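Local coordinates for SusD-like protein BACOVA_02651 (Bacteroides ovatus, PDB 5E75) that binds polysaccharide at the cell surface and probably captures xyloglucan there before its transport into the periplasm for degradation, at residues 272-283 and 327-338. Sequence-based numbering, arbitrary orientation.
Sequences VTGGVNCWSSYN and ASPIKKGVPGGP
Gly274 and Gly337 press backbone against backbone at one end of this contact, while Asn283 reaches over to Ser328 at the other, so two irregular loops of a SusD-family protein are joined at both ends and at points between. Where neither chain carries a side chain, the backbones can close in: Gly274, in the type I' turn from Thr273 to Val276, and Gly337 approach to 3.9 Å between their CA atoms. The ring of Pro338 continues the contact, its CD lying 3.6 Å from Thr273 O. Just before it, Gly336 CA comes within 3.2 Å of Val272 O in a CA-H...O contact, and water 1 ties the two chains together beside it, donating to both Val272 O and Gly336 O. A small apolar step follows, where Val272 CG2 meets Val334 CG1 at 3.8 Å, the two valines crossing at a slant.

At the far end the bump is Ile330. Its side chain runs alongside that of Tyr282, and CD1 sits in the angle between Tyr282 CB, 3.6 Å away, and ring atom CD2; Leu266 of helix 263-266 also touches this isoleucine. Water 2 accepts from Ile330 N and lies within hydrogen-bonding distance of Tyr282 O and Ser280 OG, bridging the loops beside the pair. Ser280 OG, also hydrogen-bonded to the backbone O of Asp265, accepts from Tyr282 N in an ST turn.

The side chain of Asn283 fits against Ala327 to Pro329, its CB against Ser328 OG, itself hydrogen-bonded to Gly284 O. With CG turned anti to the carbonyl carbon (chi1 -70°), OD1 lies 3.3 Å from the methyl CB of Ala327 and accepts Ser328 N at 2.9 Å, the N-H aimed fairly straight (158°) but arriving from above the amide plane.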
loop_
_atom_site.group_PDB
_atom_site.type_symbol
_atom_site.label_atom_id
_atom_site.label_comp_id
_atom_site.label_asym_id
_atom_site.label_seq_id
_atom_site.Cartn_x
_atom_site.Cartn_y
_atom_site.Cartn_z
ATOM N N VAL A 272 12.288 -15.878 13.930
ATOM C CA VAL A 272 10.884 -15.455 13.806
ATOM C C VAL A 272 10.181 -16.078 12.600
ATOM O O VAL A 272 9.116 -15.624 12.195
ATOM C CB VAL A 272 10.729 -13.904 13.790
ATOM C CG1 VAL A 272 11.191 -13.333 15.129
ATOM C CG2 VAL A 272 11.483 -13.270 12.620
ATOM N N THR A 273 10.774 -17.130 12.039
ATOM C CA THR A 273 10.152 -17.864 10.943
ATOM C C THR A 273 10.101 -19.369 11.206
ATOM O O THR A 273 9.837 -20.143 10.287
ATOM C CB THR A 273 10.931 -17.695 9.633
ATOM O OG1 THR A 273 12.219 -18.293 9.810
ATOM C CG2 THR A 273 11.076 -16.237 9.241
ATOM N N GLY A 274 10.355 -19.784 12.442
ATOM C CA GLY A 274 10.335 -21.204 12.765
ATOM C C GLY A 274 11.407 -21.999 12.036
ATOM O O GLY A 274 11.242 -23.204 11.784
ATOM N N GLY A 275 12.491 -21.331 11.664
ATOM C CA GLY A 275 13.590 -21.985 10.975
ATOM C C GLY A 275 13.571 -21.857 9.463
ATOM O O GLY A 275 14.505 -22.274 8.788
ATOM N N VAL A 276 12.506 -21.282 8.911
ATOM C CA VAL A 276 12.398 -21.084 7.469
ATOM C C VAL A 276 13.417 -20.033 6.989
ATOM O O VAL A 276 13.570 -18.980 7.610
ATOM C CB VAL A 276 10.957 -20.660 7.111
ATOM C CG1 VAL A 276 10.878 -20.083 5.698
ATOM C CG2 VAL A 276 10.008 -21.846 7.280
ATOM N N ASN A 277 14.095 -20.305 5.876
ATOM C CA ASN A 277 15.149 -19.438 5.368
ATOM C C ASN A 277 14.642 -18.029 5.084
ATOM O O ASN A 277 13.547 -17.855 4.545
ATOM C CB ASN A 277 15.765 -20.024 4.097
ATOM C CG ASN A 277 16.495 -21.325 4.353
ATOM O OD1 ASN A 277 17.112 -21.518 5.402
ATOM N ND2 ASN A 277 16.421 -22.234 3.392
ATOM N N CYS A 278 15.451 -17.036 5.443
ATOM C CA CYS A 278 15.103 -15.626 5.225
ATOM C C CYS A 278 16.387 -14.816 5.234
ATOM O O CYS A 278 17.435 -15.336 5.622
ATOM C CB CYS A 278 14.125 -15.150 6.292
ATOM S SG CYS A 278 14.739 -15.290 7.950
ATOM N N TRP A 279 16.327 -13.549 4.825
ATOM C CA TRP A 279 17.545 -12.774 4.619
ATOM C C TRP A 279 17.333 -11.251 4.639
ATOM O O TRP A 279 18.121 -10.503 4.069
ATOM C CB TRP A 279 18.183 -13.185 3.290
ATOM C CG TRP A 279 17.201 -13.241 2.143
ATOM C CD1 TRP A 279 16.719 -12.189 1.418
ATOM C CD2 TRP A 279 16.601 -14.421 1.589
ATOM N NE1 TRP A 279 15.848 -12.644 0.447
ATOM C CE2 TRP A 279 15.755 -14.007 0.535
ATOM C CE3 TRP A 279 16.689 -15.783 1.890
ATOM C CZ2 TRP A 279 15.010 -14.920 -0.232
ATOM C CZ3 TRP A 279 15.943 -16.681 1.140
ATOM C CH2 TRP A 279 15.119 -16.245 0.089
ATOM N N SER A 280 16.295 -10.776 5.311
ATOM C CA SER A 280 16.021 -9.336 5.287
ATOM C C SER A 280 17.063 -8.534 6.039
ATOM O O SER A 280 17.433 -8.889 7.156
ATOM C CB SER A 280 14.662 -9.029 5.908
ATOM O OG SER A 280 14.318 -7.667 5.691
ATOM N N SER A 281 17.488 -7.425 5.440
ATOM C CA SER A 281 18.287 -6.433 6.147
ATOM C C SER A 281 17.542 -5.093 6.289
ATOM O O SER A 281 18.131 -4.073 6.630
ATOM C CB SER A 281 19.632 -6.229 5.451
ATOM O OG SER A 281 19.471 -5.780 4.124
ATOM N N TYR A 282 16.239 -5.083 6.015
ATOM C CA TYR A 282 15.451 -3.877 6.255
ATOM C C TYR A 282 15.316 -3.569 7.743
ATOM O O TYR A 282 15.136 -4.462 8.578
ATOM C CB TYR A 282 14.038 -4.008 5.676
ATOM C CG TYR A 282 13.974 -4.096 4.172
ATOM C CD1 TYR A 282 14.585 -3.153 3.361
ATOM C CD2 TYR A 282 13.300 -5.136 3.564
ATOM C CE1 TYR A 282 14.507 -3.248 1.982
ATOM C CE2 TYR A 282 13.226 -5.243 2.187
ATOM C CZ TYR A 282 13.827 -4.295 1.411
ATOM O OH TYR A 282 13.746 -4.415 0.036
ATOM N N ASN A 283 15.368 -2.286 8.063
ATOM C CA ASN A 283 14.991 -1.811 9.390
ATOM C C ASN A 283 14.091 -0.594 9.278
ATOM O O ASN A 283 14.318 0.263 8.417
ATOM C CB ASN A 283 16.228 -1.419 10.199
ATOM C CG ASN A 283 17.051 -2.601 10.596
ATOM O OD1 ASN A 283 16.691 -3.334 11.507
ATOM N ND2 ASN A 283 18.176 -2.790 9.915
ATOM N N ALA A 327 18.232 -3.279 16.681
ATOM C CA ALA A 327 17.824 -2.654 15.428
ATOM C C ALA A 327 16.291 -2.548 15.368
ATOM O O ALA A 327 15.632 -2.408 16.404
ATOM C CB ALA A 327 18.401 -3.420 14.272
ATOM N N SER A 328 15.717 -2.576 14.168
ATOM C CA SER A 328 14.288 -2.340 14.020
ATOM C C SER A 328 13.727 -3.153 12.846
ATOM O O SER A 328 13.079 -2.606 11.950
ATOM C CB SER A 328 14.009 -0.838 13.873
ATOM O OG SER A 328 14.862 -0.245 12.916
ATOM N N PRO A 329 13.958 -4.470 12.842
ATOM C CA PRO A 329 13.501 -5.258 11.698
ATOM C C PRO A 329 11.974 -5.302 11.583
ATOM O O PRO A 329 11.225 -5.022 12.530
ATOM C CB PRO A 329 14.104 -6.641 11.970
ATOM C CG PRO A 329 14.326 -6.708 13.468
ATOM C CD PRO A 329 14.635 -5.295 13.869
ATOM N N ILE A 330 11.525 -5.670 10.395
ATOM C CA ILE A 330 10.111 -5.669 10.071
ATOM C C ILE A 330 9.361 -6.746 10.877
ATOM O O ILE A 330 9.778 -7.907 10.925
ATOM C CB ILE A 330 9.912 -5.889 8.554
ATOM C CG1 ILE A 330 10.556 -4.761 7.732
ATOM C CG2 ILE A 330 8.433 -6.030 8.215
ATOM C CD1 ILE A 330 10.698 -5.085 6.264
ATOM N N LYS A 331 8.227 -6.366 11.467
ATOM C CA LYS A 331 7.269 -7.315 12.035
ATOM C C LYS A 331 6.046 -7.514 11.138
ATOM O O LYS A 331 5.580 -8.636 10.960
ATOM C CB LYS A 331 6.816 -6.887 13.438
ATOM C CG LYS A 331 5.603 -7.693 13.993
ATOM C CD LYS A 331 5.903 -9.168 14.202
ATOM C CE LYS A 331 4.625 -9.997 14.303
ATOM N NZ LYS A 331 3.942 -10.082 12.989
ATOM N N LYS A 332 5.502 -6.443 10.573
ATOM C CA LYS A 332 4.335 -6.569 9.711
ATOM C C LYS A 332 4.670 -7.270 8.410
ATOM O O LYS A 332 5.513 -6.801 7.656
ATOM C CB LYS A 332 3.739 -5.203 9.423
ATOM C CG LYS A 332 2.390 -5.286 8.733
ATOM C CD LYS A 332 1.751 -3.911 8.493
ATOM C CE LYS A 332 1.378 -3.185 9.771
ATOM N NZ LYS A 332 0.815 -1.818 9.471
ATOM N N GLY A 333 3.999 -8.392 8.146
ATOM C CA GLY A 333 4.350 -9.258 7.030
ATOM C C GLY A 333 5.218 -10.442 7.433
ATOM O O GLY A 333 5.568 -11.264 6.582
ATOM N N VAL A 334 5.553 -10.538 8.717
ATOM C CA VAL A 334 6.397 -11.605 9.254
ATOM C C VAL A 334 5.516 -12.307 10.290
ATOM O O VAL A 334 5.454 -11.904 11.455
ATOM C CB VAL A 334 7.678 -11.001 9.870
ATOM C CG1 VAL A 334 8.530 -12.079 10.548
ATOM C CG2 VAL A 334 8.472 -10.307 8.799
ATOM N N PRO A 335 4.798 -13.353 9.864
ATOM C CA PRO A 335 3.728 -13.912 10.696
ATOM C C PRO A 335 4.175 -15.005 11.667
ATOM O O PRO A 335 3.334 -15.606 12.352
ATOM C CB PRO A 335 2.773 -14.487 9.660
ATOM C CG PRO A 335 3.671 -14.963 8.581
ATOM C CD PRO A 335 4.772 -13.919 8.502
ATOM N N GLY A 336 5.478 -15.253 11.725
ATOM C CA GLY A 336 6.008 -16.300 12.579
ATOM C C GLY A 336 6.308 -17.573 11.812
ATOM O O GLY A 336 6.390 -17.588 10.579
ATOM N N GLY A 337 6.484 -18.657 12.558
ATOM C CA GLY A 337 6.765 -19.946 11.961
ATOM C C GLY A 337 5.515 -20.687 11.527
ATOM O O GLY A 337 4.386 -20.262 11.775
ATOM N N PRO A 338 5.716 -21.823 10.868
ATOM C CA PRO A 338 4.600 -22.644 10.403
ATOM C C PRO A 338 3.566 -22.952 11.495
ATOM O O PRO A 338 2.369 -22.998 11.199
ATOM C CB PRO A 338 5.293 -23.926 9.954
ATOM C CG PRO A 338 6.663 -23.508 9.584
ATOM C CD PRO A 338 7.025 -22.396 10.510
HETATM O O HOH W 1 7.632 -15.197 9.783
HETATM O O HOH W 2 13.491 -6.703 8.431
#